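PDB 6MLY: bifunctional GH43-CE protein from Bacteroides eggerthii, which probably hydrolyses xylan-derived chains as a family 43 beta-xylosidase and carries a second, carbohydrate esterase-type domain. Local coordinates for residues 398-410 / 437-449. Numbering follows the deposited sequence.
Sequences LSLFQRKYGQVGV and LNQQVVYFKAECD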
ATOM      1  N   LEU A 398      11.160  -5.709  -5.198  1.00 67.99           N
ATOM      2  CA  LEU A 398      10.418  -4.471  -5.454  1.00 67.64           C
ATOM      3  C   LEU A 398       9.870  -3.957  -4.116  1.00 67.89           C
ATOM      4  O   LEU A 398       9.492  -4.762  -3.262  1.00 68.72           O
ATOM      5  CB  LEU A 398       9.286  -4.777  -6.441  1.00 67.23           C
ATOM      6  CG  LEU A 398       8.451  -3.585  -6.904  1.00 67.24           C
ATOM      7  CD1 LEU A 398       9.223  -2.749  -7.912  1.00 67.55           C
ATOM      8  CD2 LEU A 398       7.134  -4.050  -7.505  1.00 67.30           C
ATOM      9  N   SER A 399       9.852  -2.630  -3.936  1.00 67.69           N
ATOM     10  CA  SER A 399       9.381  -2.023  -2.686  1.00 67.88           C
ATOM     11  C   SER A 399       8.463  -0.828  -2.970  1.00 68.04           C
ATOM     12  O   SER A 399       8.675  -0.095  -3.927  1.00 68.21           O
ATOM     13  CB  SER A 399      10.536  -1.610  -1.809  1.00 68.17           C
ATOM     14  OG  SER A 399      10.100  -0.745  -0.765  1.00 68.68           O
ATOM     15  N   LEU A 400       7.432  -0.676  -2.131  1.00 68.25           N
ATOM     16  CA  LEU A 400       6.768   0.595  -1.907  1.00 68.70           C
ATOM     17  C   LEU A 400       7.485   1.255  -0.728  1.00 69.37           C
ATOM     18  O   LEU A 400       7.422   0.750   0.392  1.00 70.56           O
ATOM     19  CB  LEU A 400       5.279   0.371  -1.620  1.00 69.00           C
ATOM     20  CG  LEU A 400       4.504  -0.335  -2.731  1.00 68.81           C
ATOM     21  CD1 LEU A 400       3.073  -0.630  -2.309  1.00 69.05           C
ATOM     22  CD2 LEU A 400       4.517   0.475  -4.015  1.00 68.84           C
ATOM     23  N   PHE A 401       8.183   2.364  -1.014  1.00 69.72           N
ATOM     24  CA  PHE A 401       9.331   2.787  -0.220  1.00 70.54           C
ATOM     25  C   PHE A 401       9.065   4.117   0.498  1.00 72.55           C
ATOM     26  O   PHE A 401       8.870   5.153  -0.137  1.00 72.50           O
ATOM     27  CB  PHE A 401      10.567   2.880  -1.117  1.00 70.29           C
ATOM     28  CG  PHE A 401      11.825   3.290  -0.397  1.00 70.77           C
ATOM     29  CD1 PHE A 401      12.582   2.354   0.294  1.00 71.23           C
ATOM     30  CD2 PHE A 401      12.254   4.610  -0.411  1.00 70.81           C
ATOM     31  CE1 PHE A 401      13.738   2.730   0.959  1.00 72.07           C
ATOM     32  CE2 PHE A 401      13.413   4.986   0.251  1.00 71.44           C
ATOM     33  CZ  PHE A 401      14.153   4.048   0.933  1.00 72.16           C
ATOM     34  N   GLN A 402       9.051   4.048   1.835  1.00 74.92           N
ATOM     35  CA  GLN A 402       9.334   5.183   2.714  1.00 76.69           C
ATOM     36  C   GLN A 402       9.871   4.641   4.051  1.00 77.66           C
ATOM     37  O   GLN A 402      10.562   3.626   4.061  1.00 78.40           O
ATOM     38  CB  GLN A 402       8.112   6.091   2.866  1.00 78.71           C
ATOM     39  CG  GLN A 402       8.497   7.539   3.148  1.00 79.96           C
ATOM     40  CD  GLN A 402       7.315   8.390   3.530  1.00 81.79           C
ATOM     41  OE1 GLN A 402       6.326   8.459   2.808  1.00 86.78           O
ATOM     42  NE2 GLN A 402       7.414   9.056   4.667  1.00 82.71           N
ATOM     43  N   ARG A 403       9.591   5.328   5.168  1.00 77.91           N
ATOM     44  CA  ARG A 403      10.009   4.883   6.490  1.00 79.02           C
ATOM     45  C   ARG A 403       9.220   3.622   6.842  1.00 78.38           C
ATOM     46  O   ARG A 403       9.797   2.616   7.237  1.00 79.28           O
ATOM     47  CB  ARG A 403       9.763   5.970   7.540  1.00 80.47           C
ATOM     48  CG  ARG A 403      10.071   5.545   8.969  1.00 81.87           C
ATOM     49  CD  ARG A 403       9.465   6.502   9.978  1.00 83.36           C
ATOM     50  NE  ARG A 403      10.030   6.336  11.311  1.00 84.90           N
ATOM     51  CZ  ARG A 403      11.078   7.009  11.785  1.00 86.24           C
ATOM     52  NH1 ARG A 403      11.661   7.944  11.051  1.00 86.73           N
ATOM     53  NH2 ARG A 403      11.535   6.746  12.996  1.00 85.69           N
ATOM     54  N   LYS A 404       7.896   3.728   6.692  1.00 78.91           N
ATOM     55  CA  LYS A 404       6.967   2.624   6.799  1.00 78.43           C
ATOM     56  C   LYS A 404       6.803   1.993   5.415  1.00 77.90           C
ATOM     57  O   LYS A 404       5.834   2.269   4.711  1.00 78.41           O
ATOM     58  CB  LYS A 404       5.642   3.132   7.371  1.00 79.16           C
ATOM     59  CG  LYS A 404       5.770   3.775   8.744  1.00 81.52           C
ATOM     60  CD  LYS A 404       4.473   3.857   9.508  1.00 83.52           C
ATOM     61  CE  LYS A 404       4.672   4.331  10.931  1.00 86.85           C
ATOM     62  NZ  LYS A 404       3.375   4.527  11.619  1.00 89.32           N
ATOM     63  N   TYR A 405       7.769   1.139   5.056  1.00 78.04           N
ATOM     64  CA  TYR A 405       7.912   0.578   3.709  1.00 77.49           C
ATOM     65  C   TYR A 405       7.248  -0.798   3.638  1.00 78.00           C
ATOM     66  O   TYR A 405       6.807  -1.327   4.654  1.00 80.39           O
ATOM     67  CB  TYR A 405       9.391   0.454   3.326  1.00 77.07           C
ATOM     68  CG  TYR A 405      10.239  -0.324   4.300  1.00 78.19           C
ATOM     69  CD1 TYR A 405      11.024   0.329   5.237  1.00 79.04           C
ATOM     70  CD2 TYR A 405      10.264  -1.711   4.294  1.00 78.46           C
ATOM     71  CE1 TYR A 405      11.807  -0.371   6.139  1.00 79.54           C
ATOM     72  CE2 TYR A 405      11.044  -2.426   5.189  1.00 78.75           C
ATOM     73  CZ  TYR A 405      11.821  -1.753   6.117  1.00 79.48           C
ATOM     74  OH  TYR A 405      12.600  -2.431   7.010  1.00 78.84           O
ATOM     75  N   GLY A 406       7.214  -1.360   2.422  1.00 75.93           N
ATOM     76  CA  GLY A 406       6.810  -2.738   2.169  1.00 75.22           C
ATOM     77  C   GLY A 406       7.645  -3.355   1.062  1.00 74.61           C
ATOM     78  O   GLY A 406       7.737  -2.794  -0.016  1.00 73.95           O
ATOM     79  N   GLN A 407       8.244  -4.521   1.343  1.00 75.11           N
ATOM     80  CA  GLN A 407       9.130  -5.229   0.413  1.00 73.59           C
ATOM     81  C   GLN A 407       8.415  -6.454  -0.162  1.00 72.01           C
ATOM     82  O   GLN A 407       7.397  -6.885   0.361  1.00 71.20           O
ATOM     83  CB  GLN A 407      10.413  -5.669   1.121  1.00 74.54           C
ATOM     84  CG  GLN A 407      11.277  -4.502   1.577  1.00 75.61           C
ATOM     85  CD  GLN A 407      12.465  -4.940   2.399  1.00 76.28           C
ATOM     86  OE1 GLN A 407      12.329  -5.625   3.415  1.00 75.66           O
ATOM     87  NE2 GLN A 407      13.647  -4.520   1.971  1.00 76.88           N
ATOM     88  N   VAL A 408       8.968  -6.971  -1.261  1.00 71.27           N
ATOM     89  CA  VAL A 408       8.668  -8.295  -1.794  1.00 71.39           C
ATOM     90  C   VAL A 408       9.821  -8.679  -2.726  1.00 72.68           C
ATOM     91  O   VAL A 408      10.089  -7.960  -3.696  1.00 73.23           O
ATOM     92  CB  VAL A 408       7.307  -8.354  -2.517  1.00 70.91           C
ATOM     93  CG1 VAL A 408       7.265  -7.485  -3.765  1.00 70.07           C
ATOM     94  CG2 VAL A 408       6.926  -9.786  -2.859  1.00 71.13           C
ATOM     95  N   GLY A 409      10.508  -9.788  -2.415  1.00 72.72           N
ATOM     96  CA  GLY A 409      11.743 -10.158  -3.112  1.00 73.09           C
ATOM     97  C   GLY A 409      12.241 -11.552  -2.765  1.00 73.68           C
ATOM     98  O   GLY A 409      11.655 -12.257  -1.941  1.00 74.13           O
ATOM     99  N   VAL A 410      13.348 -11.931  -3.412  1.00 74.05           N
ATOM    100  CA  VAL A 410      13.994 -13.223  -3.241  1.00 75.11           C
ATOM    101  C   VAL A 410      15.156 -13.069  -2.254  1.00 76.63           C
ATOM    102  O   VAL A 410      16.209 -12.552  -2.601  1.00 77.60           O
ATOM    103  CB  VAL A 410      14.474 -13.782  -4.595  1.00 75.66           C
ATOM    104  CG1 VAL A 410      15.398 -14.982  -4.428  1.00 77.05           C
ATOM    105  CG2 VAL A 410      13.296 -14.132  -5.492  1.00 75.70           C
ATOM    106  N   LEU A 437      11.544 -20.845  -3.630  1.00 81.21           N
ATOM    107  CA  LEU A 437      11.746 -20.679  -5.065  1.00 80.20           C
ATOM    108  C   LEU A 437      12.607 -21.834  -5.594  1.00 81.61           C
ATOM    109  O   LEU A 437      13.644 -22.160  -5.010  1.00 83.20           O
ATOM    110  CB  LEU A 437      12.395 -19.317  -5.334  1.00 79.61           C
ATOM    111  CG  LEU A 437      12.495 -18.921  -6.807  1.00 78.81           C
ATOM    112  CD1 LEU A 437      11.122 -18.883  -7.465  1.00 77.14           C
ATOM    113  CD2 LEU A 437      13.197 -17.583  -6.965  1.00 78.72           C
ATOM    114  N   ASN A 438      12.146 -22.454  -6.689  1.00 81.65           N
ATOM    115  CA  ASN A 438      12.857 -23.536  -7.373  1.00 82.64           C
ATOM    116  C   ASN A 438      13.176 -23.138  -8.823  1.00 83.50           C
ATOM    117  O   ASN A 438      13.648 -23.970  -9.591  1.00 85.05           O
ATOM    118  CB  ASN A 438      12.057 -24.837  -7.302  1.00 82.43           C
ATOM    119  CG  ASN A 438      11.542 -25.123  -5.905  1.00 81.59           C
ATOM    120  OD1 ASN A 438      12.325 -25.250  -4.966  1.00 82.65           O
ATOM    121  ND2 ASN A 438      10.228 -25.207  -5.750  1.00 79.69           N
ATOM    122  N   GLN A 439      12.912 -21.874  -9.185  1.00 83.23           N
ATOM    123  CA  GLN A 439      13.375 -21.253 -10.438  1.00 84.37           C
ATOM    124  C   GLN A 439      14.406 -20.165 -10.105  1.00 84.23           C
ATOM    125  O   GLN A 439      14.754 -19.951  -8.940  1.00 84.52           O
ATOM    126  CB  GLN A 439      12.217 -20.617 -11.214  1.00 85.15           C
ATOM    127  CG  GLN A 439      11.005 -21.517 -11.394  1.00 86.53           C
ATOM    128  CD  GLN A 439       9.944 -20.859 -12.243  1.00 87.14           C
ATOM    129  OE1 GLN A 439      10.035 -19.680 -12.588  1.00 85.45           O
ATOM    130  NE2 GLN A 439       8.917 -21.623 -12.584  1.00 88.95           N
ATOM    131  N   GLN A 440      14.894 -19.475 -11.140  1.00 83.44           N
ATOM    132  CA  GLN A 440      15.791 -18.336 -10.941  1.00 82.70           C
ATOM    133  C   GLN A 440      15.176 -17.060 -11.535  1.00 79.66           C
ATOM    134  O   GLN A 440      15.369 -15.978 -10.978  1.00 77.40           O
ATOM    135  CB  GLN A 440      17.180 -18.677 -11.476  1.00 84.66           C
ATOM    136  CG  GLN A 440      17.711 -19.972 -10.877  1.00 86.84           C
ATOM    137  CD  GLN A 440      19.206 -19.955 -10.681  1.00 89.29           C
ATOM    138  OE1 GLN A 440      19.956 -19.441 -11.511  1.00 89.08           O
ATOM    139  NE2 GLN A 440      19.647 -20.537  -9.576  1.00 91.63           N
ATOM    140  N   VAL A 441      14.421 -17.193 -12.634  1.00 78.77           N
ATOM    141  CA  VAL A 441      13.557 -16.115 -13.123  1.00 76.81           C
ATOM    142  C   VAL A 441      12.315 -16.045 -12.223  1.00 75.81           C
ATOM    143  O   VAL A 441      11.638 -17.048 -12.003  1.00 76.72           O
ATOM    144  CB  VAL A 441      13.179 -16.312 -14.605  1.00 77.12           C
ATOM    145  CG1 VAL A 441      12.177 -15.264 -15.078  1.00 75.43           C
ATOM    146  CG2 VAL A 441      14.409 -16.322 -15.502  1.00 77.53           C
ATOM    147  N   VAL A 442      12.039 -14.844 -11.705  1.00 74.30           N
ATOM    148  CA  VAL A 442      10.909 -14.581 -10.820  1.00 73.17           C
ATOM    149  C   VAL A 442      10.351 -13.185 -11.146  1.00 72.40           C
ATOM    150  O   VAL A 442      11.083 -12.294 -11.597  1.00 71.90           O
ATOM    151  CB  VAL A 442      11.330 -14.707  -9.341  1.00 73.45           C
ATOM    152  CG1 VAL A 442      12.371 -13.669  -8.957  1.00 73.80           C
ATOM    153  CG2 VAL A 442      10.141 -14.632  -8.398  1.00 72.75           C
ATOM    154  N   TYR A 443       9.045 -13.014 -10.922  1.00 71.02           N
ATOM    155  CA  TYR A 443       8.329 -11.780 -11.212  1.00 70.16           C
ATOM    156  C   TYR A 443       7.759 -11.223  -9.902  1.00 69.99           C
ATOM    157  O   TYR A 443       7.553 -11.970  -8.946  1.00 68.48           O
ATOM    158  CB  TYR A 443       7.234 -12.042 -12.250  1.00 69.66           C
ATOM    159  CG  TYR A 443       7.726 -12.508 -13.599  1.00 70.54           C
ATOM    160  CD1 TYR A 443       8.066 -13.834 -13.824  1.00 70.63           C
ATOM    161  CD2 TYR A 443       7.846 -11.624 -14.661  1.00 70.08           C
ATOM    162  CE1 TYR A 443       8.521 -14.265 -15.060  1.00 71.05           C
ATOM    163  CE2 TYR A 443       8.292 -12.041 -15.906  1.00 70.39           C
ATOM    164  CZ  TYR A 443       8.630 -13.366 -16.107  1.00 70.66           C
ATOM    165  OH  TYR A 443       9.070 -13.777 -17.329  1.00 70.46           O
ATOM    166  N   PHE A 444       7.535  -9.902  -9.869  1.00 70.26           N
ATOM    167  CA  PHE A 444       6.916  -9.213  -8.728  1.00 70.46           C
ATOM    168  C   PHE A 444       6.022  -8.073  -9.226  1.00 71.19           C
ATOM    169  O   PHE A 444       6.244  -7.519 -10.302  1.00 70.76           O
ATOM    170  CB  PHE A 444       7.965  -8.662  -7.760  1.00 70.21           C
ATOM    171  CG  PHE A 444       8.808  -9.710  -7.078  1.00 70.41           C
ATOM    172  CD1 PHE A 444       8.270 -10.524  -6.093  1.00 71.04           C
ATOM    173  CD2 PHE A 444      10.138  -9.883  -7.418  1.00 70.54           C
ATOM    174  CE1 PHE A 444       9.047 -11.485  -5.464  1.00 71.62           C
ATOM    175  CE2 PHE A 444      10.915 -10.845  -6.789  1.00 70.86           C
ATOM    176  CZ  PHE A 444      10.369 -11.643  -5.812  1.00 71.43           C
ATOM    177  N   LYS A 445       5.022  -7.738  -8.404  1.00 71.55           N
ATOM    178  CA  LYS A 445       4.034  -6.701  -8.680  1.00 71.93           C
ATOM    179  C   LYS A 445       3.692  -6.012  -7.353  1.00 71.69           C
ATOM    180  O   LYS A 445       3.684  -6.645  -6.303  1.00 72.11           O
ATOM    181  CB  LYS A 445       2.804  -7.322  -9.353  1.00 73.29           C
ATOM    182  CG  LYS A 445       1.695  -6.357  -9.761  1.00 73.85           C
ATOM    183  CD  LYS A 445       0.819  -6.864 -10.908  1.00 75.21           C
ATOM    184  CE  LYS A 445      -0.116  -7.988 -10.512  1.00 75.45           C
ATOM    185  NZ  LYS A 445      -1.007  -8.394 -11.627  1.00 76.47           N
ATOM    186  N   ALA A 446       3.449  -4.702  -7.414  1.00 72.11           N
ATOM    187  CA  ALA A 446       3.050  -3.913  -6.257  1.00 71.29           C
ATOM    188  C   ALA A 446       1.934  -2.956  -6.682  1.00 71.48           C
ATOM    189  O   ALA A 446       2.149  -2.129  -7.553  1.00 72.20           O
ATOM    190  CB  ALA A 446       4.243  -3.169  -5.709  1.00 71.15           C
ATOM    191  N   GLU A 447       0.752  -3.111  -6.076  1.00 72.21           N
ATOM    192  CA  GLU A 447      -0.427  -2.299  -6.376  1.00 73.06           C
ATOM    193  C   GLU A 447      -0.567  -1.201  -5.317  1.00 73.15           C
ATOM    194  O   GLU A 447      -0.097  -1.354  -4.189  1.00 73.01           O
ATOM    195  CB  GLU A 447      -1.695  -3.155  -6.404  1.00 73.63           C
ATOM    196  CG  GLU A 447      -1.687  -4.241  -7.468  1.00 74.22           C
ATOM    197  CD  GLU A 447      -3.047  -4.865  -7.732  1.00 75.64           C
ATOM    198  OE1 GLU A 447      -3.625  -5.436  -6.780  1.00 75.15           O
ATOM    199  OE2 GLU A 447      -3.531  -4.759  -8.885  1.00 76.59           O
ATOM    200  N   CYS A 448      -1.223  -0.102  -5.711  1.00 74.09           N
ATOM    201  CA  CYS A 448      -1.477   1.058  -4.854  1.00 74.40           C
ATOM    202  C   CYS A 448      -2.911   1.554  -5.070  1.00 74.66           C
ATOM    203  O   CYS A 448      -3.305   1.856  -6.202  1.00 75.22           O
ATOM    204  CB  CYS A 448      -0.528   2.212  -5.170  1.00 75.21           C
ATOM    205  SG  CYS A 448       1.211   1.894  -4.751  1.00 76.23           S
ATOM    206  N   ASP A 449      -3.679   1.629  -3.978  1.00 75.19           N
ATOM    207  CA  ASP A 449      -5.005   2.237  -3.993  1.00 75.68           C
ATOM    208  C   ASP A 449      -4.966   3.485  -3.107  1.00 77.11           C
ATOM    209  O   ASP A 449      -4.945   3.382  -1.876  1.00 77.60           O
ATOM    210  CB  ASP A 449      -6.108   1.264  -3.552  1.00 76.28           C
ATOM    211  CG  ASP A 449      -7.509   1.756  -3.887  1.00 76.80           C
ATOM    212  OD1 ASP A 449      -7.616   2.664  -4.733  1.00 77.81           O
ATOM    213  OD2 ASP A 449      -8.483   1.240  -3.305  1.00 78.94           O
TER
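Phe444 lays its ring against the backbone of Val408 and Gly409, at the heart of a beta-sandwich interface in the concanavalin A-like domain. Strands 395-401 and 406-411, a hairpin, belong to one sheet and strand 441-449 to the other; at closest approach the axis of 406-410 passes 7.8 Å from that of 441-449, running nearly antiparallel at 170°, and apolar side chains fill the gap. The phenyl group leaves its strand with CG anti to the carbonyl carbon (chi1 -64°), which carries it across to the hairpin. There Val408 O sits 3.9 Å above the ring plane, over its centre, while Val410 CG2 meets the edge in plane. Gly409 has no side chain, and its CA comes close to the outer end of the ring, at Phe444 CZ. Beta-branched Val408 slides past in the opposite direction, bringing CG2 to 3.6 Å from Phe444 CD1. An alanine in place of Phe444 would probably open a gap beneath Val408 and Gly409 and leave Val410 CG2 without its aromatic neighbour. Farther along, Ala446 is small enough to admit two leucines: Leu398 CD2 approaches its CB to 3.5 Å, and Leu400 CD2 leans on the same methyl from the next inward-facing position. Leu400 also reaches Cys448, whose thiol serves here as a compact apolar group. At the other end, Ile419 of the neighbouring strand 418-423 packs on Leu437, Val442 and Phe444. Leu437 crosses Val410 at about a right angle, and Val410 CG2 lies 3.6 Å from Val442 CG1.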